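Long-range contacts in glycosyl hydrolases family 31 family protein (Aspergillus niger, PDB 6DRU), which hydrolyses xyloglucan oligosaccharides, releasing alpha-xylose from the terminal glucose at their non-reducing end: residues W492-V497 against V542-W547; V515-F520 against M554-S559. All blocks are in the same frame, centred on the assembly; numbering follows the deposited sequence.

Contact 1 (W492-V497 against V542-W547); sequences WDTLAV and VRWLAW. With NAG (2-acetamido-2-deoxy-beta-D-glucopyranose), chain E.
Leu495 reaches across from helix 492-497 to Trp544 and Trp547 on helix 542-547, and following it outward from the backbone takes in the central part of the contact. Its CB already lies 4.0 Å from Trp544 CE3, over the six-membered half of the indole, on the face that CD1 also covers. CG sits anti to the backbone N (chi1 165°), and the turn about chi2 then lays CD1 over the five-membered half of the same ring system. There CD1 makes a CH-pi contact with the five-membered ring of Trp544, 3.6 Å from its centroid and 4° off the normal, so the methyl stands almost squarely over that ring. The same CD1 also meets Trp547 CE3 at 3.5 Å, and one methyl thus bridges two indoles a helical turn apart.

Trp544 is touched at its edge as well: Thr494 CG2 comes to 3.6 Å from CH2, near the plane of the indole. At the start of the segment Trp492 points its CB away, but the ring swings back until CH2 is 3.5 Å from Arg543 CG, which lies in the ring plane at its edge. Polar tips look elsewhere: Arg543 NH2 bonds to Ala696 O, Trp547 NE1 to Tyr643 OH and Thr494 OG1 to Thr489 OG1.

The axes of the two segments run nearly parallel, 11.1 Å apart at closest approach and at 15° to each other, as in neighbouring outer helices of a TIM barrel. Helix 492-508 follows strand 481-484 and helix 535-548 follows strand 513-514; Val542, Leu545 and Ala546 pack on helix 582-594.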
loop_
_atom_site.group_PDB
_atom_site.type_symbol
_atom_site.label_atom_id
_atom_site.label_comp_id
_atom_site.label_asym_id
_atom_site.label_seq_id
_atom_site.Cartn_x
_atom_site.Cartn_y
_atom_site.Cartn_z
ATOM N N TRP A 492 -28.053 -36.538 2.765
ATOM C CA TRP A 492 -27.264 -37.752 2.574
ATOM C C TRP A 492 -25.882 -37.445 2.012
ATOM O O TRP A 492 -24.888 -38.038 2.447
ATOM C CB TRP A 492 -28.011 -38.729 1.667
ATOM C CG TRP A 492 -29.110 -39.450 2.368
ATOM C CD1 TRP A 492 -30.445 -39.184 2.297
ATOM C CD2 TRP A 492 -28.969 -40.559 3.263
ATOM N NE1 TRP A 492 -31.146 -40.062 3.089
ATOM C CE2 TRP A 492 -30.261 -40.916 3.694
ATOM C CE3 TRP A 492 -27.873 -41.288 3.739
ATOM C CZ2 TRP A 492 -30.489 -41.969 4.578
ATOM C CZ3 TRP A 492 -28.102 -42.331 4.618
ATOM C CH2 TRP A 492 -29.399 -42.662 5.027
ATOM N N ASP A 493 -25.799 -36.526 1.047
ATOM C CA ASP A 493 -24.514 -36.225 0.427
ATOM C C ASP A 493 -23.511 -35.691 1.442
ATOM O O ASP A 493 -22.308 -35.952 1.322
ATOM C CB ASP A 493 -24.702 -35.224 -0.713
ATOM C CG ASP A 493 -23.420 -34.970 -1.486
ATOM O OD1 ASP A 493 -22.678 -35.941 -1.752
ATOM O OD2 ASP A 493 -23.155 -33.799 -1.832
ATOM N N THR A 494 -23.985 -34.952 2.447
ATOM C CA THR A 494 -23.082 -34.397 3.450
ATOM C C THR A 494 -22.404 -35.497 4.257
ATOM O O THR A 494 -21.211 -35.406 4.568
ATOM C CB THR A 494 -23.845 -33.450 4.373
ATOM O OG1 THR A 494 -24.334 -32.333 3.620
ATOM C CG2 THR A 494 -22.949 -32.950 5.484
ATOM N N LEU A 495 -23.149 -36.549 4.602
ATOM C CA LEU A 495 -22.564 -37.634 5.382
ATOM C C LEU A 495 -21.404 -38.289 4.644
ATOM O O LEU A 495 -20.425 -38.707 5.272
ATOM C CB LEU A 495 -23.640 -38.664 5.723
ATOM C CG LEU A 495 -23.187 -40.033 6.230
ATOM C CD1 LEU A 495 -22.607 -39.917 7.624
ATOM C CD2 LEU A 495 -24.345 -41.014 6.211
ATOM N N ALA A 496 -21.483 -38.365 3.312
ATOM C CA ALA A 496 -20.409 -38.977 2.539
ATOM C C ALA A 496 -19.162 -38.102 2.494
ATOM O O ALA A 496 -18.041 -38.625 2.465
ATOM C CB ALA A 496 -20.892 -39.279 1.120
ATOM N N VAL A 497 -19.325 -36.777 2.483
ATOM C CA VAL A 497 -18.164 -35.901 2.360
ATOM C C VAL A 497 -17.429 -35.726 3.685
ATOM O O VAL A 497 -16.236 -35.399 3.679
ATOM C CB VAL A 497 -18.554 -34.534 1.770
ATOM C CG1 VAL A 497 -19.399 -34.720 0.517
ATOM C CG2 VAL A 497 -19.280 -33.684 2.790
ATOM N N VAL A 542 -30.027 -42.279 11.944
ATOM C CA VAL A 542 -29.574 -43.553 12.493
ATOM C C VAL A 542 -28.329 -44.037 11.760
ATOM O O VAL A 542 -27.403 -44.582 12.373
ATOM C CB VAL A 542 -30.713 -44.587 12.444
ATOM C CG1 VAL A 542 -30.188 -45.977 12.762
ATOM C CG2 VAL A 542 -31.810 -44.201 13.425
ATOM N N ARG A 543 -28.276 -43.830 10.441
ATOM C CA ARG A 543 -27.052 -44.118 9.701
ATOM C C ARG A 543 -25.902 -43.247 10.189
ATOM O O ARG A 543 -24.774 -43.726 10.361
ATOM C CB ARG A 543 -27.279 -43.907 8.204
ATOM C CG ARG A 543 -28.283 -44.855 7.570
ATOM C CD ARG A 543 -27.773 -46.284 7.575
ATOM N NE ARG A 543 -28.526 -47.125 6.652
ATOM C CZ ARG A 543 -28.295 -48.420 6.467
ATOM N NH1 ARG A 543 -27.329 -49.026 7.144
ATOM N NH2 ARG A 543 -29.029 -49.109 5.604
ATOM N N TRP A 544 -26.174 -41.961 10.422
ATOM C CA TRP A 544 -25.133 -41.028 10.841
ATOM C C TRP A 544 -24.672 -41.320 12.265
ATOM O O TRP A 544 -23.468 -41.357 12.544
ATOM C CB TRP A 544 -25.656 -39.597 10.717
ATOM C CG TRP A 544 -24.613 -38.564 10.433
ATOM C CD1 TRP A 544 -23.360 -38.489 10.968
ATOM C CD2 TRP A 544 -24.737 -37.447 9.545
ATOM N NE1 TRP A 544 -22.697 -37.395 10.467
ATOM C CE2 TRP A 544 -23.521 -36.738 9.591
ATOM C CE3 TRP A 544 -25.760 -36.978 8.713
ATOM C CZ2 TRP A 544 -23.299 -35.588 8.838
ATOM C CZ3 TRP A 544 -25.538 -35.835 7.968
ATOM C CH2 TRP A 544 -24.318 -35.154 8.035
ATOM N N LEU A 545 -25.624 -41.518 13.183
ATOM C CA LEU A 545 -25.279 -41.806 14.574
ATOM C C LEU A 545 -24.465 -43.088 14.689
ATOM O O LEU A 545 -23.573 -43.191 15.539
ATOM C CB LEU A 545 -26.557 -41.894 15.413
ATOM C CG LEU A 545 -26.476 -41.891 16.945
ATOM C CD1 LEU A 545 -26.184 -43.276 17.509
ATOM C CD2 LEU A 545 -25.439 -40.888 17.423
ATOM N N ALA A 546 -24.762 -44.079 13.846
ATOM C CA ALA A 546 -24.000 -45.322 13.868
ATOM C C ALA A 546 -22.543 -45.083 13.489
ATOM O O ALA A 546 -21.637 -45.711 14.048
ATOM C CB ALA A 546 -24.639 -46.347 12.931
ATOM N N TRP A 547 -22.300 -44.171 12.544
ATOM C CA TRP A 547 -20.933 -43.894 12.115
ATOM C C TRP A 547 -20.124 -43.239 13.227
ATOM O O TRP A 547 -18.935 -43.536 13.393
ATOM C CB TRP A 547 -20.942 -43.013 10.868
ATOM C CG TRP A 547 -19.576 -42.572 10.443
ATOM C CD1 TRP A 547 -18.447 -43.336 10.390
ATOM C CD2 TRP A 547 -19.191 -41.259 10.019
ATOM N NE1 TRP A 547 -17.383 -42.582 9.954
ATOM C CE2 TRP A 547 -17.815 -41.303 9.721
ATOM C CE3 TRP A 547 -19.878 -40.052 9.861
ATOM C CZ2 TRP A 547 -17.113 -40.187 9.275
ATOM C CZ3 TRP A 547 -19.180 -38.945 9.418
ATOM C CH2 TRP A 547 -17.812 -39.020 9.129
HETATM C C1 NAG E . -21.452 -36.486 -5.508
HETATM C C2 NAG E . -21.344 -35.480 -6.636
HETATM C C3 NAG E . -22.200 -34.288 -6.418
HETATM C C4 NAG E . -23.609 -34.688 -6.039
HETATM C C5 NAG E . -23.582 -35.670 -4.890
HETATM C C6 NAG E . -24.990 -36.122 -4.569
HETATM C C7 NAG E . -19.223 -35.432 -7.894
HETATM C C8 NAG E . -17.784 -34.977 -8.013
HETATM N N2 NAG E . -19.991 -35.063 -6.761
HETATM O O3 NAG E . -22.184 -33.489 -7.579
HETATM O O4 NAG E . -24.326 -33.543 -5.648
HETATM O O5 NAG E . -22.801 -36.782 -5.247
HETATM O O6 NAG E . -25.560 -36.733 -5.705
HETATM O O7 NAG E . -19.721 -36.115 -8.767
#

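Contact 2 (V515-F520 against M554-S559); sequences VDAGGF and MRTHGS. With XYS (alpha-D-xylopyranose), chain N; BGC (beta-D-glucopyranose), chain F; BGC (beta-D-glucopyranose), chain B.
Asp516 and Arg555 form a buried salt bridge between the loop after strand 513-514 and the end of strand 554-555, at the C-terminal end of the TIM barrel beside the xylose pocket. Both terminal nitrogens of Arg555 converge on one carboxylate oxygen: OD2 of Asp516 is 2.7 Å from NH1 and 2.8 Å from NH2, though each bond is bent and weak. The guanidinium also makes a cation-pi contact with Trp484. The other oxygen, Asp516 OD1, lies at the edge of the His557 ring, 3.1 Å from CD2, with carboxylate and ring planes 82° apart. His557 thus sits beside the carboxylate while NE2 faces the sugar, hydrogen-bonded to both O3 and O4 of the xylose.

A type II turn from Asp516 to Gly519 then brings Phe520 alongside His557, the rings near parallel but slid apart with little overlap. Phe520 CE1 comes 3.3 Å from xylose O4, and CZ and CE2 at its edge meet O3 of the chain F glucose. The backbones join here as well: Ser559 N donates to Phe520 O at 3.0 Å, while Ser559 OG lies 3.1 Å from O2 of the same glucose, hydrogen-bonded to it.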
loop_
_atom_site.group_PDB
_atom_site.type_symbol
_atom_site.label_atom_id
_atom_site.label_comp_id
_atom_site.label_asym_id
_atom_site.label_seq_id
_atom_site.Cartn_x
_atom_site.Cartn_y
_atom_site.Cartn_z
ATOM N N VAL A 515 -17.619 -35.160 14.287
ATOM C CA VAL A 515 -18.640 -34.492 13.487
ATOM C C VAL A 515 -19.864 -34.239 14.359
ATOM O O VAL A 515 -19.911 -34.617 15.534
ATOM C CB VAL A 515 -19.050 -35.315 12.248
ATOM C CG1 VAL A 515 -17.979 -35.274 11.188
ATOM C CG2 VAL A 515 -19.376 -36.747 12.646
ATOM N N ASP A 516 -20.871 -33.602 13.763
ATOM C CA ASP A 516 -22.204 -33.502 14.347
ATOM C C ASP A 516 -23.042 -34.658 13.813
ATOM O O ASP A 516 -23.344 -34.711 12.615
ATOM C CB ASP A 516 -22.850 -32.160 14.010
ATOM C CG ASP A 516 -22.233 -31.008 14.772
ATOM O OD1 ASP A 516 -22.656 -29.855 14.539
ATOM O OD2 ASP A 516 -21.298 -31.249 15.565
ATOM N N ALA A 517 -23.414 -35.583 14.696
ATOM C CA ALA A 517 -24.219 -36.728 14.289
ATOM C C ALA A 517 -25.568 -36.272 13.751
ATOM O O ALA A 517 -26.390 -35.724 14.492
ATOM C CB ALA A 517 -24.409 -37.698 15.456
ATOM N N GLY A 518 -25.799 -36.488 12.459
ATOM C CA GLY A 518 -27.033 -36.094 11.817
ATOM C C GLY A 518 -26.977 -34.781 11.072
ATOM O O GLY A 518 -28.007 -34.349 10.541
ATOM N N GLY A 519 -25.813 -34.138 11.004
ATOM C CA GLY A 519 -25.712 -32.822 10.409
ATOM C C GLY A 519 -26.118 -31.738 11.389
ATOM O O GLY A 519 -26.564 -31.993 12.509
ATOM N N PHE A 520 -25.957 -30.489 10.952
ATOM C CA PHE A 520 -26.294 -29.338 11.778
ATOM C C PHE A 520 -27.454 -28.531 11.205
ATOM O O PHE A 520 -28.476 -28.360 11.873
ATOM C CB PHE A 520 -25.066 -28.439 11.968
ATOM C CG PHE A 520 -25.367 -27.164 12.699
ATOM C CD1 PHE A 520 -25.586 -27.170 14.067
ATOM C CD2 PHE A 520 -25.457 -25.963 12.018
ATOM C CE1 PHE A 520 -25.875 -26.001 14.741
ATOM C CE2 PHE A 520 -25.747 -24.790 12.684
ATOM C CZ PHE A 520 -25.955 -24.809 14.049
ATOM N N MET A 554 -17.463 -39.691 19.848
ATOM C CA MET A 554 -18.858 -39.897 19.482
ATOM C C MET A 554 -19.691 -38.788 20.115
ATOM O O MET A 554 -19.858 -38.749 21.339
ATOM C CB MET A 554 -19.342 -41.273 19.932
ATOM C CG MET A 554 -20.725 -41.638 19.424
ATOM S SD MET A 554 -21.433 -43.051 20.287
ATOM C CE MET A 554 -23.001 -43.209 19.439
ATOM N N ARG A 555 -20.209 -37.886 19.284
ATOM C CA ARG A 555 -20.990 -36.755 19.764
ATOM C C ARG A 555 -22.111 -36.462 18.780
ATOM O O ARG A 555 -21.887 -36.432 17.566
ATOM C CB ARG A 555 -20.114 -35.510 19.958
ATOM C CG ARG A 555 -20.886 -34.196 19.942
ATOM C CD ARG A 555 -19.974 -33.005 20.207
ATOM N NE ARG A 555 -20.562 -31.747 19.750
ATOM C CZ ARG A 555 -20.450 -31.284 18.509
ATOM N NH1 ARG A 555 -19.772 -31.982 17.610
ATOM N NH2 ARG A 555 -21.011 -30.132 18.165
ATOM N N THR A 556 -23.312 -36.251 19.310
ATOM C CA THR A 556 -24.464 -35.842 18.523
ATOM C C THR A 556 -24.772 -34.377 18.797
ATOM O O THR A 556 -24.603 -33.895 19.922
ATOM C CB THR A 556 -25.685 -36.715 18.835
ATOM O OG1 THR A 556 -26.800 -36.283 18.044
ATOM C CG2 THR A 556 -26.045 -36.644 20.317
ATOM N N HIS A 557 -25.216 -33.674 17.761
ATOM C CA HIS A 557 -25.492 -32.246 17.839
ATOM C C HIS A 557 -26.186 -31.830 16.552
ATOM O O HIS A 557 -26.038 -32.482 15.514
ATOM C CB HIS A 557 -24.206 -31.434 18.045
ATOM C CG HIS A 557 -24.421 -29.953 18.068
ATOM N ND1 HIS A 557 -25.183 -29.326 19.029
ATOM C CD2 HIS A 557 -23.978 -28.975 17.243
ATOM C CE1 HIS A 557 -25.199 -28.026 18.798
ATOM N NE2 HIS A 557 -24.475 -27.786 17.719
ATOM N N GLY A 558 -26.950 -30.752 16.633
ATOM C CA GLY A 558 -27.600 -30.211 15.457
ATOM C C GLY A 558 -28.744 -29.301 15.830
ATOM O O GLY A 558 -29.159 -29.217 16.986
ATOM N N SER A 559 -29.248 -28.606 14.813
ATOM C CA SER A 559 -30.409 -27.729 14.937
ATOM C C SER A 559 -31.543 -28.400 14.166
ATOM O O SER A 559 -31.685 -28.220 12.956
ATOM C CB SER A 559 -30.107 -26.328 14.410
ATOM O OG SER A 559 -31.189 -25.444 14.653
HETATM C C1 XYS N . -22.200 -22.403 15.404
HETATM C C2 XYS N . -21.689 -23.788 15.726
HETATM C C3 XYS N . -22.850 -24.653 16.162
HETATM C C4 XYS N . -23.597 -23.973 17.288
HETATM C C5 XYS N . -23.948 -22.560 16.876
HETATM O O1 XYS N . -23.163 -22.487 14.380
HETATM O O2 XYS N . -21.076 -24.344 14.587
HETATM O O3 XYS N . -22.372 -25.904 16.600
HETATM O O4 XYS N . -24.779 -24.686 17.563
HETATM O O5 XYS N . -22.775 -21.841 16.561
HETATM C C2 BGC F . -29.343 -22.558 12.726
HETATM C C3 BGC F . -28.403 -21.409 12.603
HETATM C C4 BGC F . -28.115 -21.119 11.120
HETATM C C5 BGC F . -29.403 -20.985 10.365
HETATM C C6 BGC F . -29.104 -20.778 8.886
HETATM C C1 BGC F . -30.565 -22.262 11.895
HETATM O O2 BGC F . -29.724 -22.739 14.109
HETATM O O3 BGC F . -27.223 -21.714 13.255
HETATM O O4 BGC F . -27.395 -19.913 11.000
HETATM O O5 BGC F . -30.173 -22.159 10.523
HETATM O O6 BGC F . -30.307 -20.515 8.199
HETATM C C2 BGC B . -34.408 -23.401 9.527
HETATM C C3 BGC B . -32.981 -23.476 9.947
HETATM C C4 BGC B . -32.843 -23.067 11.423
HETATM C C5 BGC B . -33.806 -23.859 12.261
HETATM C C6 BGC B . -33.686 -23.423 13.716
HETATM C C1 BGC B . -35.253 -24.202 10.491
HETATM O O1 BGC B . -36.582 -24.157 10.087
HETATM O O2 BGC B . -34.544 -23.936 8.192
HETATM O O3 BGC B . -32.233 -22.624 9.154
HETATM O O4 BGC B . -31.528 -23.310 11.872
HETATM O O5 BGC B . -35.131 -23.647 11.806
HETATM O O6 BGC B . -34.747 -22.553 14.042
HETATM O O HOH W 1 -19.249 -37.564 16.269
#

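Overall arrangement
Coming from the N terminus, the chain enters contact 1 at 492-497, just after strand 481-484, passes strand 513-514 into the first half of contact 2 at 515-520, returns to contact 1 at 542-547 and finishes contact 2 at 554-559. The two closures therefore cross rather than nest: contact 1 spans 44 residues between its segments, contact 2 spans 33. Contact 1 ties neighbouring helices on the outside of the barrel; contact 2 ties the chain together at its sugar-binding end. Their centres are 10 Å apart, and Trp544 joins them by packing on the turn at Gly518 and Gly519, while Leu545 CD1 touches Met554 CE.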